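Side-chain contact in glutamyl-tRNA synthetase, cytoplasmic (Saccharomyces cerevisiae, PDB 2HRA), which activates glutamate with ATP and transfers it to its cognate tRNA and, through this N-terminal GST-like domain, joins a complex with the cofactor Arc1p and methionyl-tRNA synthetase: residues A94-L99 and F128-L133. Sequence-based numbering, arbitrary orientation.
Sequences AKWVNL and FILGGL
A buried CH-pi contact, Ile-129 against the indole of Trp-96, joins the middle of helix 90-104 to the loop between helices 109-122 and 137-148. The methyl CG2 of Ile-129 stands over the five-membered ring, 3.5 Å from the ring centroid and only 5° off the ring normal. Ile-129 CG2 is almost equally far from every atom of that ring, 3.6 Å from Trp-96 CD2 and 3.8 Å from Trp-96 NE1. This branch, anti to the backbone N of Ile-129, does the touching, while CG1 lies beside that N. Leu-130 adds a looser apolar touch, its CD2 lying 4.0 Å from CD1 of Trp-96 in an oblique approach. The side chains of Leu-130 and Trp-96 run past each other in opposite directions. On the opposite face of the indole, NZ of Lys-95 sits 3.9 Å above the plane, displaced toward the rim.

The domain has the GST fold, and this contact belongs to its all-helical C-terminal part. The loop carrying Ile-129 lies within residues 124-133, one of the regions that interact with Arc1p, and the methyl group over the indole packs it against helix 90-104. Ile-129 and Leu-130 are the two central residues of a type I turn closed by a bond from Gly-131 N to Phe-128 O (3.0 Å). Hydrogen bonds from Ile-129 N to Asp-139 OD2 and from Gln-122 NE2 to Ile-129 O further hold the turn. Leu-119 touches both Trp-96 and Ile-129. An alanine in place of Trp-96 would probably open a gap beneath the Ile-129 methyl and leave the turn without its apolar seat on helix 90-104.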
ATOM      1  N   ALA A  94       3.326  11.859   7.273  1.00 31.06           N
ATOM      2  CA  ALA A  94       4.596  11.755   6.534  1.00 31.76           C
ATOM      3  C   ALA A  94       5.633  10.874   7.208  1.00 31.45           C
ATOM      4  O   ALA A  94       6.345  10.161   6.533  1.00 33.11           O
ATOM      5  CB  ALA A  94       5.172  13.122   6.270  1.00 31.68           C
ATOM      6  N   LYS A  95       5.751  10.926   8.534  1.00 31.56           N
ATOM      7  CA  LYS A  95       6.722  10.052   9.235  1.00 31.31           C
ATOM      8  C   LYS A  95       6.465   8.588   8.973  1.00 30.83           C
ATOM      9  O   LYS A  95       7.396   7.793   8.843  1.00 30.33           O
ATOM     10  CB  LYS A  95       6.642  10.220  10.749  1.00 32.05           C
ATOM     11  CG  LYS A  95       7.019  11.577  11.309  1.00 35.69           C
ATOM     12  CD  LYS A  95       7.330  11.503  12.811  1.00 39.87           C
ATOM     13  CE  LYS A  95       6.582  10.363  13.594  1.00 42.60           C
ATOM     14  NZ  LYS A  95       7.366   9.076  13.768  1.00 44.93           N
ATOM     15  N   TRP A  96       5.194   8.206   8.955  1.00 29.71           N
ATOM     16  CA  TRP A  96       4.854   6.814   8.868  1.00 29.02           C
ATOM     17  C   TRP A  96       4.852   6.375   7.419  1.00 29.06           C
ATOM     18  O   TRP A  96       5.193   5.264   7.107  1.00 28.18           O
ATOM     19  CB  TRP A  96       3.526   6.528   9.574  1.00 29.19           C
ATOM     20  CG  TRP A  96       3.677   6.647  11.032  1.00 29.14           C
ATOM     21  CD1 TRP A  96       3.313   7.704  11.818  1.00 29.57           C
ATOM     22  CD2 TRP A  96       4.291   5.685  11.909  1.00 29.70           C
ATOM     23  NE1 TRP A  96       3.673   7.459  13.129  1.00 29.48           N
ATOM     24  CE2 TRP A  96       4.266   6.222  13.206  1.00 29.79           C
ATOM     25  CE3 TRP A  96       4.850   4.418  11.717  1.00 29.36           C
ATOM     26  CZ2 TRP A  96       4.789   5.539  14.310  1.00 30.36           C
ATOM     27  CZ3 TRP A  96       5.369   3.751  12.800  1.00 29.48           C
ATOM     28  CH2 TRP A  96       5.336   4.302  14.083  1.00 29.32           C
ATOM     29  N   VAL A  97       4.457   7.251   6.527  1.00 29.78           N
ATOM     30  CA  VAL A  97       4.608   6.985   5.103  1.00 30.11           C
ATOM     31  C   VAL A  97       6.073   6.853   4.725  1.00 30.50           C
ATOM     32  O   VAL A  97       6.427   5.983   3.949  1.00 31.36           O
ATOM     33  CB  VAL A  97       3.982   8.084   4.283  1.00 30.25           C
ATOM     34  CG1 VAL A  97       4.313   7.860   2.807  1.00 31.56           C
ATOM     35  CG2 VAL A  97       2.465   8.079   4.540  1.00 28.98           C
ATOM     36  N   ASN A  98       6.926   7.709   5.283  1.00 31.59           N
ATOM     37  CA  ASN A  98       8.378   7.572   5.102  1.00 32.12           C
ATOM     38  C   ASN A  98       8.904   6.236   5.598  1.00 31.91           C
ATOM     39  O   ASN A  98       9.696   5.575   4.914  1.00 32.81           O
ATOM     40  CB  ASN A  98       9.110   8.704   5.819  1.00 32.74           C
ATOM     41  CG  ASN A  98       8.921  10.051   5.136  1.00 35.23           C
ATOM     42  OD1 ASN A  98       8.626  10.129   3.938  1.00 39.97           O
ATOM     43  ND2 ASN A  98       9.102  11.124   5.893  1.00 40.27           N
ATOM     44  N   LEU A  99       8.494   5.828   6.798  1.00 31.33           N
ATOM     45  CA  LEU A  99       8.922   4.527   7.327  1.00 30.43           C
ATOM     46  C   LEU A  99       8.535   3.379   6.398  1.00 30.69           C
ATOM     47  O   LEU A  99       9.327   2.469   6.141  1.00 31.18           O
ATOM     48  CB  LEU A  99       8.314   4.262   8.722  1.00 30.24           C
ATOM     49  CG  LEU A  99       8.807   2.943   9.350  1.00 31.75           C
ATOM     50  CD1 LEU A  99      10.286   3.024   9.735  1.00 33.18           C
ATOM     51  CD2 LEU A  99       7.955   2.519  10.534  1.00 34.44           C
ATOM     52  N   PHE A 128      -5.398   1.881  14.865  1.00 27.62           N
ATOM     53  CA  PHE A 128      -4.711   2.365  13.679  1.00 28.32           C
ATOM     54  C   PHE A 128      -3.537   3.238  14.098  1.00 28.50           C
ATOM     55  O   PHE A 128      -3.481   3.697  15.214  1.00 29.05           O
ATOM     56  CB  PHE A 128      -5.688   3.130  12.790  1.00 28.58           C
ATOM     57  CG  PHE A 128      -6.817   2.282  12.320  1.00 28.22           C
ATOM     58  CD1 PHE A 128      -8.119   2.599  12.632  1.00 29.06           C
ATOM     59  CD2 PHE A 128      -6.563   1.107  11.651  1.00 28.31           C
ATOM     60  CE1 PHE A 128      -9.155   1.783  12.232  1.00 29.75           C
ATOM     61  CE2 PHE A 128      -7.581   0.300  11.259  1.00 30.21           C
ATOM     62  CZ  PHE A 128      -8.877   0.635  11.555  1.00 29.11           C
ATOM     63  N   ILE A 129      -2.606   3.458  13.179  1.00 28.83           N
ATOM     64  CA  ILE A 129      -1.304   4.046  13.510  1.00 29.06           C
ATOM     65  C   ILE A 129      -1.398   5.397  14.192  1.00 29.28           C
ATOM     66  O   ILE A 129      -0.686   5.661  15.171  1.00 29.40           O
ATOM     67  CB  ILE A 129      -0.372   4.104  12.268  1.00 28.63           C
ATOM     68  CG1 ILE A 129       0.129   2.671  11.969  1.00 28.84           C
ATOM     69  CG2 ILE A 129       0.803   5.063  12.542  1.00 28.35           C
ATOM     70  CD1 ILE A 129       0.751   2.441  10.551  1.00 27.34           C
ATOM     71  N   LEU A 130      -2.327   6.227  13.730  1.00 29.05           N
ATOM     72  CA  LEU A 130      -2.469   7.558  14.282  1.00 28.91           C
ATOM     73  C   LEU A 130      -3.604   7.666  15.277  1.00 29.30           C
ATOM     74  O   LEU A 130      -3.837   8.737  15.814  1.00 29.78           O
ATOM     75  CB  LEU A 130      -2.603   8.604  13.179  1.00 29.74           C
ATOM     76  CG  LEU A 130      -1.393   8.751  12.271  1.00 29.51           C
ATOM     77  CD1 LEU A 130      -1.713   9.754  11.182  1.00 30.10           C
ATOM     78  CD2 LEU A 130      -0.149   9.160  13.098  1.00 30.02           C
ATOM     79  N   GLY A 131      -4.293   6.565  15.547  1.00 29.71           N
ATOM     80  CA  GLY A 131      -5.187   6.504  16.690  1.00 30.15           C
ATOM     81  C   GLY A 131      -6.561   7.096  16.458  1.00 30.28           C
ATOM     82  O   GLY A 131      -7.220   7.501  17.414  1.00 30.58           O
ATOM     83  N   GLY A 132      -7.005   7.175  15.209  1.00 30.55           N
ATOM     84  CA  GLY A 132      -8.391   7.592  14.914  1.00 31.27           C
ATOM     85  C   GLY A 132      -9.365   6.422  14.856  1.00 31.32           C
ATOM     86  O   GLY A 132      -8.961   5.265  15.001  1.00 32.06           O
ATOM     87  N   LEU A 133     -10.649   6.716  14.643  1.00 31.94           N
ATOM     88  CA  LEU A 133     -11.648   5.676  14.399  1.00 32.35           C
ATOM     89  C   LEU A 133     -11.461   5.099  13.018  1.00 31.91           C
ATOM     90  O   LEU A 133     -11.738   3.927  12.792  1.00 33.53           O
ATOM     91  CB  LEU A 133     -13.076   6.219  14.554  1.00 33.26           C
ATOM     92  CG  LEU A 133     -14.163   5.123  14.692  1.00 35.23           C
ATOM     93  CD1 LEU A 133     -15.188   5.498  15.722  1.00 40.29           C
ATOM     94  CD2 LEU A 133     -14.871   4.788  13.372  1.00 38.06           C
TER